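Local coordinates for putative Lipoprotein (Shewanella oneidensis, PDB 3U24) that is of unknown function but binds zinc and calcium ions and, as a putative lipoprotein of the DUF885 family in the peptidase MA clan, may be related to metallopeptidases, at residues H95-D98 with N99-S103; D34-W37 with Q38-P41; F81-K84 with S85-S88; W43-S47 with G48-N52. All coordinates share one frame; numbering follows the deposited sequence.

Contact 1 of 4, residues H95-D98 with N99-S103; sequences HLID and NLLSS. With ZN (zinc ion), chain C.
I97 and L101 lie side by side on the inward face of helix 88-111, one turn apart and pointing the same way, with I97 CG2 3.9 Å from L101 CD1. The I97 methyl is the branch opposite the backbone N across the first torsion, which carries it forward along the helix to its neighbour. This is the tight part of the contact: L101 also packs on F70 and Q74 of helix 61-79, while I97 reaches V428 of helix 427-432. Four successive i to i+4 backbone bonds run beneath it; the one from L101 N to I97 O is 2.9 Å long and nearly straight at 169°.

The other faces are looser and wetter. One water donates to L96 O and accepts from N99 ND2 at 3.1 Å, and the same amide nitrogen bonds to F252 O. On the D98 side a second water gives a hydrogen bond to D98 O and takes one from S102 OG, joining the two residues one turn apart.

At the start of the segment the H95 ring meets Y565; its ND1 bonds to T91 O one turn back, leaving NE2 to bind a zinc ion at 2.0 Å, with a water also on the metal at 2.5 Å. The T91 carbonyl probably holds the proton on ND1, which would leave NE2 its lone pair for the zinc and fix the rotation of the ring.

Contact 2 of 4, residues D34-W37 with Q38-P41; sequences DDLW and QLSP. With ZN (zinc ion), chain H; EDO (1,2-ethanediol), chain X.
D34 and Q38 join one turn apart in the last turn of helix 25-39, where S40 both ends this helix and, as N-cap, opens the next one, 41-47. Q38 N bonds to D34 O at 3.1 Å. The Q38 side chain leaves with CG anti to the backbone N (chi1 170°) and stays extended, and this brings OE1 to a water that donates to D35 O and only weakly to Q38. The backbone O of Q38 is met, also weakly, by an ethanediol molecule, probably from the crystallisation liquor.

L39 follows, with its N bonded to D35 O. Its CD2 approaches L36 CD1 at 4.4 Å, a light contact, and the two leucines continue onto helix 61-79, L36 at F70 and L39 at K66 and T67.

S40 N closes the final turn on L36 O at 2.9 Å, with an angle of 148° at the hydrogen. Here the backbone leaves helical geometry, and S40 OG caps W43 N while also bonding to E57.

P41 has no N-H to offer W37 O, so the i to i+4 pattern stops; instead its CD rests 3.3 Å from that oxygen. W37 itself is buried, its NE1 bonded to Y369 OH and its ring meeting that of W43.

Away from this junction, D35 faces a zinc ion. Q74 NE2 bonds to D35 OD2, which also receives a hydrogen bond from a zinc-bound water, while D35 OD1 coordinates the metal at 2.3 Å.

Contact 3 of 4, residues F81-K84 with S85-S88; sequences FELK and SLTS
A short 3-10 turn in the loop between helices 61-79 and 88-111 brings E82 and S85 together. The carbonyl oxygen of E82 is gripped twice by the same residue. S85 OG donates to E82 O at 2.7 Å, lying in the carbonyl plane on a lone pair. S85 N comes to E82 O from well above that plane, 58° out of it, over 2.9 Å. The two donors therefore use different approaches to one acceptor and do not compete for the same position. The serine hydroxyl can do this because chi1 of 79° sets OG between its own backbone N and carbonyl carbon, folded back over the turn.

A water extends the arrangement: it donates to S85 OG at 3.0 Å and accepts from E82 N, so that both ends of the E82 backbone are linked to the one hydroxyl. A second water spans the turn further on, donating to L83 O and to L86 O, each at 2.8 Å, and bridges two acceptors that cannot bond each other directly.

The apolar part is slight. L83 CD2 stands 4.3 Å from L86 CD1, and L86 CG lies 3.8 Å from E82 O. Both leucines turn to helix 88-111, where they touch Y94, and L83 also touches the zinc ligand H95. Beyond them T87 takes the N-cap position: T87 OG1 caps a backbone N of the first turn and T87 N bonds to E90 OE1, an arrangement consistent with a capping box, here preceded by a solvent-exposed 3-10 turn in a helix-to-helix connection.

Contact 4 of 4, residues W43-S47 with G48-N52; sequences WALYS and GKHVN. With ZN (zinc ion), chain B.
The imidazole of H50 meets L45 obliquely, with L45 CD1 3.3 Å from H50 CE1, while the ring nitrogens serve polar partners. NE2 binds a zinc ion at 2.2 Å; three waters and E133 complete the ligands seen on that metal. ND1 bonds to D53 OD2, a second-shell carboxylate that probably keeps the proton on this nitrogen and turns the ring so that NE2 faces the zinc. L45 reaches the ring because its CG is anti to the backbone N (chi1 172°), carrying CD1 out from the side of the helix to where the returning chain places H50.

That end is a Schellman motif. K49 N bonds to A44 O at 2.8 Å, the 6→1 bond of the motif, and G48 N makes the 5→2 bond to L45 O at 3.0 Å. Both donors stand above the planes of the carbonyls they meet. G48 has phi 103°, at which a CB would be jammed against the S47 carbonyl, and its lack of a side chain lets the chain reverse there.

After the reversal the chain runs back beside the helix, and A44 CB packs on V51 CG1 at 3.9 Å, an apolar contact just past the motif. On the helix itself, W43 O is gripped from opposite faces of its plane by S47 N and S47 OG, the hydroxyl at 2.9 Å.

Helix 41-47 thus lies between two others: A44 and S47 rest on W37 of helix 25-39, while L45 and Y46 touch Q129 of helix 124-131, with L45 also against I130.

From the N terminus the four contacts follow in series, none nested or crossing, and each closes a turn of consecutive residues. Contact 2 ends helix 25-39 and passes directly into helix 41-47, whose end is contact 4; their centres are about 9 Å apart, and the two pack together through W37, with P41 against V51. Helix 61-79 then leads to contact 3, the turn that opens helix 88-111, on which contact 1 lies. Contact 1 touches both regions: H95 CE1 meets L83 CD2 of contact 3 at 3.8 Å, and L100 CD1 meets W43 CH2 of contact 4 at 4.0 Å. Contacts 3 and 4 stay about 19 Å apart at their nearest atoms.

Contact 1 of 4, residues H95-D98 with N99-S103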
loop_
_atom_site.group_PDB
_atom_site.type_symbol
_atom_site.label_atom_id
_atom_site.label_comp_id
_atom_site.label_asym_id
_atom_site.label_seq_id
_atom_site.Cartn_x
_atom_site.Cartn_y
_atom_site.Cartn_z
ATOM N N HIS A 95 15.990 3.413 13.683
ATOM C CA HIS A 95 15.360 2.120 13.570
ATOM C C HIS A 95 14.835 1.799 12.175
ATOM O O HIS A 95 14.958 0.659 11.696
ATOM C CB HIS A 95 14.298 1.949 14.653
ATOM C CG HIS A 95 14.881 1.757 15.998
ATOM N ND1 HIS A 95 15.307 2.808 16.780
ATOM C CD2 HIS A 95 15.194 0.605 16.685
ATOM C CE1 HIS A 95 15.811 2.326 17.924
ATOM N NE2 HIS A 95 15.721 0.978 17.878
ATOM N N LEU A 96 14.259 2.781 11.508
ATOM C CA LEU A 96 13.819 2.602 10.152
ATOM C C LEU A 96 15.005 2.265 9.244
ATOM O O LEU A 96 14.895 1.363 8.433
ATOM C CB LEU A 96 13.107 3.845 9.664
ATOM C CG LEU A 96 11.730 4.149 10.266
ATOM C CD1 LEU A 96 11.250 5.478 9.629
ATOM C CD2 LEU A 96 10.705 3.006 10.088
ATOM N N ILE A 97 16.138 2.947 9.401
ATOM C CA ILE A 97 17.315 2.616 8.644
ATOM C C ILE A 97 17.837 1.201 8.955
ATOM O O ILE A 97 18.113 0.406 8.035
ATOM C CB ILE A 97 18.433 3.680 8.831
ATOM C CG1 ILE A 97 18.033 4.996 8.133
ATOM C CG2 ILE A 97 19.748 3.182 8.285
ATOM C CD1 ILE A 97 18.896 6.195 8.538
ATOM N N ASP A 98 17.967 0.866 10.237
ATOM C CA ASP A 98 18.458 -0.450 10.627
ATOM C C ASP A 98 17.610 -1.592 10.013
ATOM O O ASP A 98 18.136 -2.533 9.408
ATOM C CB ASP A 98 18.430 -0.560 12.129
ATOM C CG ASP A 98 19.320 -1.652 12.661
ATOM O OD1 ASP A 98 20.345 -1.986 12.051
ATOM O OD2 ASP A 98 19.012 -2.161 13.733
ATOM N N ASN A 99 16.303 -1.484 10.182
ATOM C CA ASN A 99 15.371 -2.420 9.633
ATOM C C ASN A 99 15.411 -2.490 8.088
ATOM O O ASN A 99 15.369 -3.570 7.526
ATOM C CB ASN A 99 13.933 -2.072 10.073
ATOM C CG ASN A 99 12.945 -3.146 9.663
ATOM O OD1 ASN A 99 13.021 -4.260 10.150
ATOM N ND2 ASN A 99 12.064 -2.833 8.734
ATOM N N LEU A 100 15.455 -1.346 7.410
ATOM C CA LEU A 100 15.585 -1.353 5.967
ATOM C C LEU A 100 16.861 -2.111 5.551
ATOM O O LEU A 100 16.833 -2.967 4.648
ATOM C CB LEU A 100 15.627 0.073 5.422
ATOM C CG LEU A 100 15.880 0.229 3.923
ATOM C CD1 LEU A 100 14.636 -0.227 3.173
ATOM C CD2 LEU A 100 16.259 1.679 3.645
ATOM N N LEU A 101 17.973 -1.810 6.216
ATOM C CA LEU A 101 19.221 -2.496 5.920
ATOM C C LEU A 101 19.103 -4.023 6.138
ATOM O O LEU A 101 19.488 -4.819 5.266
ATOM C CB LEU A 101 20.421 -1.873 6.688
ATOM C CG LEU A 101 20.853 -0.439 6.282
ATOM C CD1 LEU A 101 21.932 0.140 7.214
ATOM C CD2 LEU A 101 21.301 -0.364 4.823
ATOM N N SER A 102 18.577 -4.450 7.271
ATOM C CA SER A 102 18.469 -5.875 7.529
ATOM C C SER A 102 17.576 -6.530 6.499
ATOM O O SER A 102 17.826 -7.631 6.059
ATOM C CB SER A 102 17.935 -6.160 8.947
ATOM O OG SER A 102 18.895 -5.756 9.898
ATOM N N SER A 103 16.528 -5.860 6.101
ATOM C CA SER A 103 15.624 -6.482 5.162
ATOM C C SER A 103 16.197 -6.546 3.747
ATOM O O SER A 103 15.910 -7.474 3.036
ATOM C CB SER A 103 14.274 -5.802 5.182
ATOM O OG SER A 103 14.378 -4.570 4.537
HETATM ZN ZN ZN C . 16.455 -0.230 19.273
HETATM O O HOH W 1 12.332 0.158 7.957
HETATM O O HOH W 2 20.788 -3.487 10.192
HETATM O O HOH W 3 16.767 0.975 21.482
#

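Contact 2 of 4, residues D34-W37 with Q38-P41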
loop_
_atom_site.group_PDB
_atom_site.type_symbol
_atom_site.label_atom_id
_atom_site.label_comp_id
_atom_site.label_asym_id
_atom_site.label_seq_id
_atom_site.Cartn_x
_atom_site.Cartn_y
_atom_site.Cartn_z
ATOM N N ASP A 34 22.108 9.871 0.510
ATOM C CA ASP A 34 22.991 10.064 -0.628
ATOM C C ASP A 34 23.657 8.772 -1.120
ATOM O O ASP A 34 23.689 8.525 -2.327
ATOM C CB ASP A 34 24.023 11.116 -0.333
ATOM C CG ASP A 34 23.422 12.521 -0.297
ATOM O OD1 ASP A 34 22.278 12.704 -0.797
ATOM O OD2 ASP A 34 24.108 13.431 0.229
ATOM N N ASP A 35 24.128 7.935 -0.198
ATOM C CA ASP A 35 24.745 6.702 -0.580
ATOM C C ASP A 35 23.745 5.729 -1.143
ATOM O O ASP A 35 24.088 4.983 -2.031
ATOM C CB ASP A 35 25.454 6.048 0.604
ATOM C CG ASP A 35 26.668 6.834 1.042
ATOM O OD1 ASP A 35 27.119 7.657 0.226
ATOM O OD2 ASP A 35 27.166 6.649 2.190
ATOM N N LEU A 36 22.521 5.728 -0.630
ATOM C CA LEU A 36 21.504 4.828 -1.138
ATOM C C LEU A 36 21.227 5.179 -2.580
ATOM O O LEU A 36 21.130 4.296 -3.388
ATOM C CB LEU A 36 20.220 4.872 -0.311
ATOM C CG LEU A 36 19.155 3.845 -0.659
ATOM C CD1 LEU A 36 19.668 2.429 -0.487
ATOM C CD2 LEU A 36 17.875 4.127 0.142
ATOM N N TRP A 37 21.159 6.463 -2.901
ATOM C CA TRP A 37 20.886 6.880 -4.258
ATOM C C TRP A 37 22.020 6.642 -5.246
ATOM O O TRP A 37 21.764 6.410 -6.441
ATOM C CB TRP A 37 20.488 8.331 -4.304
ATOM C CG TRP A 37 19.224 8.719 -3.585
ATOM C CD1 TRP A 37 18.882 9.994 -3.205
ATOM C CD2 TRP A 37 18.101 7.874 -3.158
ATOM N NE1 TRP A 37 17.661 10.004 -2.617
ATOM C CE2 TRP A 37 17.140 8.771 -2.552
ATOM C CE3 TRP A 37 17.797 6.519 -3.231
ATOM C CZ2 TRP A 37 15.951 8.324 -2.007
ATOM C CZ3 TRP A 37 16.574 6.069 -2.689
ATOM C CH2 TRP A 37 15.679 6.956 -2.091
ATOM N N GLN A 38 23.245 6.664 -4.762
ATOM C CA GLN A 38 24.420 6.301 -5.551
ATOM C C GLN A 38 24.428 4.815 -5.872
ATOM O O GLN A 38 24.842 4.442 -6.940
ATOM C CB GLN A 38 25.692 6.704 -4.786
ATOM C CG GLN A 38 27.016 6.195 -5.333
ATOM C CD GLN A 38 28.224 6.826 -4.597
ATOM O OE1 GLN A 38 28.755 6.253 -3.622
ATOM N NE2 GLN A 38 28.632 8.036 -5.033
ATOM N N LEU A 39 23.981 3.974 -4.933
ATOM C CA LEU A 39 23.838 2.539 -5.161
ATOM C C LEU A 39 22.694 2.234 -6.098
ATOM O O LEU A 39 22.798 1.336 -6.927
ATOM C CB LEU A 39 23.579 1.799 -3.847
ATOM C CG LEU A 39 23.153 0.338 -3.937
ATOM C CD1 LEU A 39 24.351 -0.532 -4.293
ATOM C CD2 LEU A 39 22.493 -0.102 -2.647
ATOM N N SER A 40 21.586 2.950 -5.953
ATOM C CA SER A 40 20.391 2.680 -6.762
ATOM C C SER A 40 19.741 3.959 -7.287
ATOM O O SER A 40 18.802 4.522 -6.722
ATOM C CB SER A 40 19.409 1.907 -5.921
ATOM O OG SER A 40 18.228 1.760 -6.644
ATOM N N PRO A 41 20.250 4.467 -8.380
ATOM C CA PRO A 41 19.598 5.681 -8.860
ATOM C C PRO A 41 18.166 5.491 -9.350
ATOM O O PRO A 41 17.439 6.470 -9.443
ATOM C CB PRO A 41 20.536 6.180 -9.989
ATOM C CG PRO A 41 21.447 5.017 -10.281
ATOM C CD PRO A 41 21.559 4.256 -8.987
HETATM ZN ZN ZN H . 29.039 8.896 0.399
HETATM C C1 EDO X . 25.365 6.135 -10.498
HETATM O O1 EDO X . 26.042 4.998 -9.968
HETATM C C2 EDO X . 24.897 7.003 -9.346
HETATM O O2 EDO X . 25.357 8.341 -9.581
HETATM O O HOH W 4 26.760 3.905 -2.119
HETATM O O HOH W 5 29.805 8.381 2.777
HETATM O O HOH W 6 27.645 10.204 1.743
#

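Contact 3 of 4, residues F81-K84 with S85-S88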
loop_
_atom_site.group_PDB
_atom_site.type_symbol
_atom_site.label_atom_id
_atom_site.label_comp_id
_atom_site.label_asym_id
_atom_site.label_seq_id
_atom_site.Cartn_x
_atom_site.Cartn_y
_atom_site.Cartn_z
ATOM N N PHE A 81 26.693 5.105 16.608
ATOM C CA PHE A 81 25.883 6.066 17.356
ATOM C C PHE A 81 25.292 5.387 18.558
ATOM O O PHE A 81 24.619 4.353 18.410
ATOM C CB PHE A 81 24.748 6.638 16.488
ATOM C CG PHE A 81 25.243 7.544 15.418
ATOM C CD1 PHE A 81 25.587 8.855 15.714
ATOM C CD2 PHE A 81 25.428 7.085 14.134
ATOM C CE1 PHE A 81 26.101 9.686 14.740
ATOM C CE2 PHE A 81 25.933 7.916 13.147
ATOM C CZ PHE A 81 26.262 9.226 13.449
ATOM N N GLU A 82 25.545 5.957 19.737
ATOM C CA GLU A 82 24.870 5.546 20.964
ATOM C C GLU A 82 23.405 5.895 20.876
ATOM O O GLU A 82 23.046 7.038 20.597
ATOM C CB GLU A 82 25.469 6.249 22.195
ATOM C CG GLU A 82 26.803 5.653 22.619
ATOM C CD GLU A 82 27.619 6.547 23.561
ATOM O OE1 GLU A 82 27.180 7.687 23.904
ATOM O OE2 GLU A 82 28.729 6.099 23.961
ATOM N N LEU A 83 22.563 4.916 21.149
ATOM C CA LEU A 83 21.119 5.122 21.155
ATOM C C LEU A 83 20.611 6.130 22.206
ATOM O O LEU A 83 19.593 6.764 21.998
ATOM C CB LEU A 83 20.424 3.770 21.303
ATOM C CG LEU A 83 20.485 3.010 19.967
ATOM C CD1 LEU A 83 20.702 1.514 20.145
ATOM C CD2 LEU A 83 19.240 3.318 19.153
ATOM N N LYS A 84 21.335 6.302 23.301
ATOM C CA LYS A 84 21.010 7.330 24.291
ATOM C C LYS A 84 21.373 8.737 23.798
ATOM O O LYS A 84 21.028 9.712 24.430
ATOM C CB LYS A 84 21.767 7.076 25.614
ATOM C CG LYS A 84 21.227 5.929 26.473
ATOM C CD LYS A 84 22.053 5.769 27.769
ATOM C CE LYS A 84 21.783 4.453 28.509
ATOM N NZ LYS A 84 20.440 4.362 29.165
ATOM N N SER A 85 22.120 8.842 22.709
ATOM C CA SER A 85 22.514 10.144 22.201
ATOM C C SER A 85 21.484 10.738 21.230
ATOM O O SER A 85 21.742 11.802 20.685
ATOM C CB SER A 85 23.907 10.092 21.520
ATOM O OG SER A 85 23.883 9.542 20.173
ATOM N N LEU A 86 20.327 10.101 21.057
ATOM C CA LEU A 86 19.407 10.446 19.955
ATOM C C LEU A 86 18.111 11.084 20.432
ATOM O O LEU A 86 17.584 10.708 21.441
ATOM C CB LEU A 86 19.060 9.200 19.144
ATOM C CG LEU A 86 20.209 8.432 18.488
ATOM C CD1 LEU A 86 19.631 7.303 17.659
ATOM C CD2 LEU A 86 21.138 9.344 17.691
ATOM N N THR A 87 17.590 12.042 19.686
ATOM C CA THR A 87 16.245 12.544 19.955
ATOM C C THR A 87 15.178 11.536 19.453
ATOM O O THR A 87 15.495 10.542 18.809
ATOM C CB THR A 87 15.993 13.853 19.216
ATOM O OG1 THR A 87 16.096 13.597 17.815
ATOM C CG2 THR A 87 16.998 14.937 19.635
ATOM N N SER A 88 13.913 11.838 19.697
ATOM C CA SER A 88 12.859 10.899 19.384
ATOM C C SER A 88 12.751 10.694 17.880
ATOM O O SER A 88 12.720 9.556 17.435
ATOM C CB SER A 88 11.541 11.286 20.047
ATOM O OG SER A 88 11.062 12.459 19.456
HETATM O O HOH W 7 26.774 8.632 19.840
HETATM O O HOH W 8 18.060 8.706 23.327
#

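Contact 4 of 4, residues W43-S47 with G48-N52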
loop_
_atom_site.group_PDB
_atom_site.type_symbol
_atom_site.label_atom_id
_atom_site.label_comp_id
_atom_site.label_asym_id
_atom_site.label_seq_id
_atom_site.Cartn_x
_atom_site.Cartn_y
_atom_site.Cartn_z
ATOM N N TRP A 43 15.851 3.704 -7.629
ATOM C CA TRP A 43 15.137 3.951 -6.388
ATOM C C TRP A 43 15.025 5.446 -6.137
ATOM O O TRP A 43 13.967 5.963 -5.738
ATOM C CB TRP A 43 15.888 3.282 -5.278
ATOM C CG TRP A 43 15.099 2.990 -4.027
ATOM C CD1 TRP A 43 13.905 3.579 -3.567
ATOM C CD2 TRP A 43 15.492 2.046 -2.975
ATOM N NE1 TRP A 43 13.530 3.044 -2.339
ATOM C CE2 TRP A 43 14.455 2.117 -1.934
ATOM C CE3 TRP A 43 16.566 1.185 -2.800
ATOM C CZ2 TRP A 43 14.519 1.332 -0.794
ATOM C CZ3 TRP A 43 16.607 0.391 -1.649
ATOM C CH2 TRP A 43 15.606 0.469 -0.672
ATOM N N ALA A 44 16.101 6.171 -6.410
ATOM C CA ALA A 44 16.077 7.614 -6.257
ATOM C C ALA A 44 14.997 8.227 -7.186
ATOM O O ALA A 44 14.181 9.065 -6.770
ATOM C CB ALA A 44 17.441 8.202 -6.572
ATOM N N LEU A 45 15.031 7.807 -8.446
ATOM C CA LEU A 45 14.083 8.235 -9.458
ATOM C C LEU A 45 12.645 8.008 -8.990
ATOM O O LEU A 45 11.866 8.916 -9.021
ATOM C CB LEU A 45 14.336 7.447 -10.776
ATOM C CG LEU A 45 13.356 7.579 -11.938
ATOM C CD1 LEU A 45 13.200 9.045 -12.357
ATOM C CD2 LEU A 45 13.828 6.670 -13.101
ATOM N N TYR A 46 12.334 6.814 -8.521
ATOM C CA TYR A 46 11.014 6.547 -8.010
ATOM C C TYR A 46 10.683 7.391 -6.808
ATOM O O TYR A 46 9.521 7.692 -6.607
ATOM C CB TYR A 46 10.844 5.089 -7.645
ATOM C CG TYR A 46 10.470 4.184 -8.806
ATOM C CD1 TYR A 46 11.435 3.625 -9.618
ATOM C CD2 TYR A 46 9.136 3.868 -9.084
ATOM C CE1 TYR A 46 11.110 2.768 -10.659
ATOM C CE2 TYR A 46 8.803 3.005 -10.156
ATOM C CZ TYR A 46 9.818 2.460 -10.921
ATOM O OH TYR A 46 9.561 1.620 -11.973
ATOM N N SER A 47 11.690 7.809 -6.028
ATOM C CA SER A 47 11.443 8.652 -4.855
ATOM C C SER A 47 11.320 10.124 -5.222
ATOM O O SER A 47 10.959 10.965 -4.393
ATOM C CB SER A 47 12.557 8.449 -3.840
ATOM O OG SER A 47 12.595 7.072 -3.479
ATOM N N GLY A 48 11.632 10.449 -6.471
ATOM C CA GLY A 48 11.434 11.800 -6.958
ATOM C C GLY A 48 12.732 12.557 -7.031
ATOM O O GLY A 48 12.717 13.784 -7.209
ATOM N N LYS A 49 13.867 11.871 -6.907
ATOM C CA LYS A 49 15.147 12.556 -7.061
ATOM C C LYS A 49 15.937 11.948 -8.218
ATOM O O LYS A 49 16.290 10.754 -8.218
ATOM C CB LYS A 49 15.971 12.521 -5.767
ATOM C CG LYS A 49 17.034 13.613 -5.728
ATOM C CD LYS A 49 18.014 13.466 -4.587
ATOM C CE LYS A 49 19.181 14.443 -4.732
ATOM N NZ LYS A 49 18.716 15.828 -4.993
ATOM N N HIS A 50 16.239 12.804 -9.186
ATOM C CA HIS A 50 16.830 12.411 -10.467
ATOM C C HIS A 50 18.317 12.484 -10.382
ATOM O O HIS A 50 18.904 13.388 -10.915
ATOM C CB HIS A 50 16.295 13.330 -11.594
ATOM C CG HIS A 50 14.813 13.184 -11.804
ATOM N ND1 HIS A 50 14.291 12.361 -12.730
ATOM C CD2 HIS A 50 13.733 13.703 -11.090
ATOM C CE1 HIS A 50 12.948 12.363 -12.633
ATOM N NE2 HIS A 50 12.608 13.172 -11.629
ATOM N N VAL A 51 18.942 11.531 -9.712
ATOM C CA VAL A 51 20.385 11.568 -9.514
ATOM C C VAL A 51 21.116 11.069 -10.762
ATOM O O VAL A 51 22.170 11.613 -11.104
ATOM C CB VAL A 51 20.828 10.725 -8.311
ATOM C CG1 VAL A 51 19.993 11.049 -7.107
ATOM C CG2 VAL A 51 20.618 9.279 -8.618
ATOM N N ASN A 52 20.587 10.045 -11.439
ATOM C CA ASN A 52 21.232 9.548 -12.657
ATOM C C ASN A 52 20.257 8.700 -13.456
ATOM O O ASN A 52 20.330 7.477 -13.476
ATOM C CB ASN A 52 22.518 8.782 -12.274
ATOM C CG ASN A 52 23.441 8.507 -13.454
ATOM O OD1 ASN A 52 24.511 7.964 -13.258
ATOM N ND2 ASN A 52 23.009 8.806 -14.667
HETATM ZN ZN ZN B . 10.583 13.754 -11.094
HETATM O O HOH W 9 10.128 11.879 -10.835
HETATM O O HOH W 10 10.813 15.775 -9.703
HETATM O O HOH W 11 11.455 15.729 -11.795
#